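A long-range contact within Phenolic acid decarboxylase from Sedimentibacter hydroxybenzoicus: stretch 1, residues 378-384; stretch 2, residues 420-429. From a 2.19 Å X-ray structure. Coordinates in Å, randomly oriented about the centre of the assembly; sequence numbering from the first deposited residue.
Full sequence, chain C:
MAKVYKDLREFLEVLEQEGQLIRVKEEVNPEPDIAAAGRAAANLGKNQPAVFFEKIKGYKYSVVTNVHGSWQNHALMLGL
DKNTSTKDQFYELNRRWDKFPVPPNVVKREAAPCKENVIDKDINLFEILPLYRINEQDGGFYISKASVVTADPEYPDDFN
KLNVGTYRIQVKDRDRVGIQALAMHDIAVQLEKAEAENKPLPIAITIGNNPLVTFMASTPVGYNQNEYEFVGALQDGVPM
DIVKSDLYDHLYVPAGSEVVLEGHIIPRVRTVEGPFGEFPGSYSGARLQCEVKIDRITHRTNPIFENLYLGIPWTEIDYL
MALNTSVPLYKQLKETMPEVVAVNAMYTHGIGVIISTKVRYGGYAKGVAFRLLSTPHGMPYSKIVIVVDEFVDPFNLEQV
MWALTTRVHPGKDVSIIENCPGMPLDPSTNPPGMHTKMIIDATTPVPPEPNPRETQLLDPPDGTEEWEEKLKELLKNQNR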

# COMPACT_ATOMS: atom_id res chain seq x y z
N GLY C 378 6.76 18.78 16.76
CA GLY C 378 6.01 17.65 16.23
C GLY C 378 6.57 17.11 14.93
O GLY C 378 6.47 15.91 14.67
N MET C 379 7.16 17.98 14.10
CA MET C 379 7.73 17.58 12.82
C MET C 379 8.74 16.45 12.96
O MET C 379 8.58 15.42 12.29
CB MET C 379 8.39 18.76 12.11
CG MET C 379 8.79 18.46 10.68
SD MET C 379 9.20 19.93 9.75
CE MET C 379 7.56 20.55 9.54
N PRO C 380 9.80 16.58 13.79
CA PRO C 380 10.77 15.48 13.87
C PRO C 380 10.44 14.45 14.94
O PRO C 380 10.85 13.29 14.82
CB PRO C 380 12.08 16.22 14.20
CG PRO C 380 11.64 17.37 15.02
CD PRO C 380 10.27 17.77 14.52
N TYR C 381 9.69 14.83 15.98
CA TYR C 381 9.45 13.93 17.10
C TYR C 381 8.22 13.05 16.90
O TYR C 381 8.28 11.83 17.11
CB TYR C 381 9.29 14.73 18.40
CG TYR C 381 10.58 15.05 19.11
CD1 TYR C 381 11.30 16.20 18.81
CD2 TYR C 381 11.08 14.21 20.10
CE1 TYR C 381 12.48 16.50 19.46
CE2 TYR C 381 12.26 14.50 20.76
CZ TYR C 381 12.95 15.65 20.44
OH TYR C 381 14.12 15.95 21.10
N SER C 382 7.10 13.65 16.51
CA SER C 382 5.80 13.00 16.61
C SER C 382 5.66 11.96 15.51
O SER C 382 5.56 12.30 14.33
CB SER C 382 4.70 14.05 16.51
OG SER C 382 4.65 14.82 17.70
N LYS C 383 5.65 10.68 15.90
CA LYS C 383 5.54 9.58 14.95
C LYS C 383 4.13 9.00 14.88
O LYS C 383 3.66 8.67 13.79
CB LYS C 383 6.52 8.46 15.32
CG LYS C 383 6.49 7.28 14.37
CD LYS C 383 7.54 6.24 14.75
CE LYS C 383 7.27 5.67 16.13
NZ LYS C 383 8.32 4.70 16.55
N ILE C 384 3.44 8.89 16.01
CA ILE C 384 2.09 8.33 16.07
C ILE C 384 1.15 9.42 16.55
O ILE C 384 1.27 9.90 17.68
CB ILE C 384 2.03 7.09 16.98
CG1 ILE C 384 3.01 6.03 16.48
CG2 ILE C 384 0.61 6.54 17.02
CD1 ILE C 384 3.12 4.83 17.39
N CYS C 420 9.74 10.95 6.29
CA CYS C 420 9.48 12.17 7.03
C CYS C 420 10.59 12.42 8.03
O CYS C 420 11.42 11.54 8.29
CB CYS C 420 8.13 12.06 7.73
SG CYS C 420 6.73 12.07 6.60
N PRO C 421 10.67 13.62 8.60
CA PRO C 421 11.70 13.87 9.62
C PRO C 421 11.48 13.00 10.84
O PRO C 421 10.35 12.69 11.22
CB PRO C 421 11.54 15.36 9.95
CG PRO C 421 10.80 15.93 8.79
CD PRO C 421 9.89 14.84 8.33
N GLY C 422 12.58 12.59 11.46
CA GLY C 422 12.51 11.78 12.66
C GLY C 422 13.53 12.19 13.70
O GLY C 422 14.21 13.21 13.55
N MET C 423 13.65 11.40 14.76
CA MET C 423 14.66 11.63 15.78
C MET C 423 15.44 10.35 16.01
O MET C 423 14.85 9.27 16.09
CB MET C 423 14.03 12.12 17.09
CG MET C 423 13.63 13.59 17.09
SD MET C 423 15.03 14.69 16.82
CE MET C 423 15.69 14.83 18.48
N PRO C 424 16.77 10.44 16.12
CA PRO C 424 17.57 9.22 16.32
C PRO C 424 17.26 8.49 17.62
O PRO C 424 17.44 7.27 17.69
CB PRO C 424 19.02 9.73 16.28
CG PRO C 424 18.94 11.10 15.67
CD PRO C 424 17.61 11.64 16.06
N LEU C 425 16.81 9.21 18.65
CA LEU C 425 16.50 8.59 19.93
C LEU C 425 15.34 7.60 19.84
O LEU C 425 15.12 6.85 20.80
CB LEU C 425 16.20 9.66 20.97
CG LEU C 425 15.28 10.81 20.57
CD1 LEU C 425 13.82 10.49 20.86
CD2 LEU C 425 15.70 12.10 21.27
N ASP C 426 14.59 7.61 18.74
CA ASP C 426 13.63 6.56 18.43
C ASP C 426 14.41 5.38 17.86
O ASP C 426 14.80 5.41 16.68
CB ASP C 426 12.57 7.07 17.46
CG ASP C 426 11.53 6.03 17.08
OD1 ASP C 426 11.66 4.85 17.48
OD2 ASP C 426 10.56 6.39 16.37
N PRO C 427 14.66 4.33 18.65
CA PRO C 427 15.57 3.26 18.18
C PRO C 427 15.00 2.43 17.05
O PRO C 427 15.76 1.69 16.41
CB PRO C 427 15.76 2.41 19.44
CG PRO C 427 14.48 2.58 20.18
CD PRO C 427 14.05 4.01 19.94
N SER C 428 13.71 2.53 16.76
CA SER C 428 13.09 1.78 15.69
C SER C 428 13.16 2.48 14.34
O SER C 428 12.72 1.91 13.34
CB SER C 428 11.63 1.47 16.04
OG SER C 428 10.80 2.59 15.77
N THR C 429 13.72 3.69 14.28
CA THR C 429 13.82 4.42 13.02
C THR C 429 14.75 3.70 12.05
O THR C 429 15.86 3.29 12.43
CB THR C 429 14.30 5.85 13.25
OG1 THR C 429 15.55 5.83 13.96
CG2 THR C 429 13.28 6.64 14.04

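The centre of this contact is an aromatic ring with a methionine laid over it. Met423 CG sits 3.7 Å from the centroid of the Tyr381 ring and only 3° off the ring normal, a CH-pi contact in which a methylene polarised by its neighbouring sulfur meets the electron-rich face. From there the side chain runs out over the ring toward its hydroxyl: with all three chi angles in m, Met423 keeps SD over the same face, 4.5 Å from the centroid, and brings its methyl CE to 3.5 Å from Tyr381 CZ and 3.3 Å from Tyr381 OH. A flexible thioether can follow a flat surface in this way. The CA-to-CB bond of Tyr381 points away from the second stretch, yet the length of the side chain, with chi1 at -86°, returns the ring to the interface; for a designer, the starting direction of a long side chain does not settle where its end will pack. Leu425 adds a looser apolar contact, its CD2 lying 4.2 Å from Tyr381 CE2.

Next to the ring, prolines supply rigid apolar surface. Pro380 CB lies 4.2 Å from Met423 CG, so the methionine touches both the ring and the proline before it. Pro421 continues the apolar layer, with its CG 3.7 Å from Met379 CG and its CB 4.4 Å from Pro380 CB.

The backbones come close here without pairing as strands. Pro380 and Gly422 have the nearest CA atoms, 4.3 Å apart, and the carbonyl at the helical end of stretch 1 presses against the glycine: Pro380 O is 3.1 Å from Gly422 CA in a CA-H...O contact. Pro380 O is also 3.4 Å from Met423 N, but the angle is too poor for a hydrogen bond. No backbone hydrogen bond crosses the interface.

Beyond the helix, the polar edge is built around Lys383, whose CA-to-CB bond points toward stretch 2. Its extended chain, bent only at chi3 (p), delivers NZ to Asp426 OD2 at 2.8 Å, a salt bridge that is also a hydrogen bond. Both residues are buried, where an unpaired charge would be costly, and each charge has its counterpart close by.

Two successive type I turns, Met423 to Asp426 and Asp426 to Thr429, share the aspartate. Asp426 N donates to Met423 O at 3.1 Å, closing the first; Thr429 N donates to Asp426 O at 3.1 Å, closing the second. The other carboxylate oxygen, Asp426 OD1, accepts from Ser428 N at 3.2 Å, bracing the acid within its own loop while OD2 reaches across to the lysine. The rule to read here is that an acid held by its own turn can offer a long lysine a positioned partner.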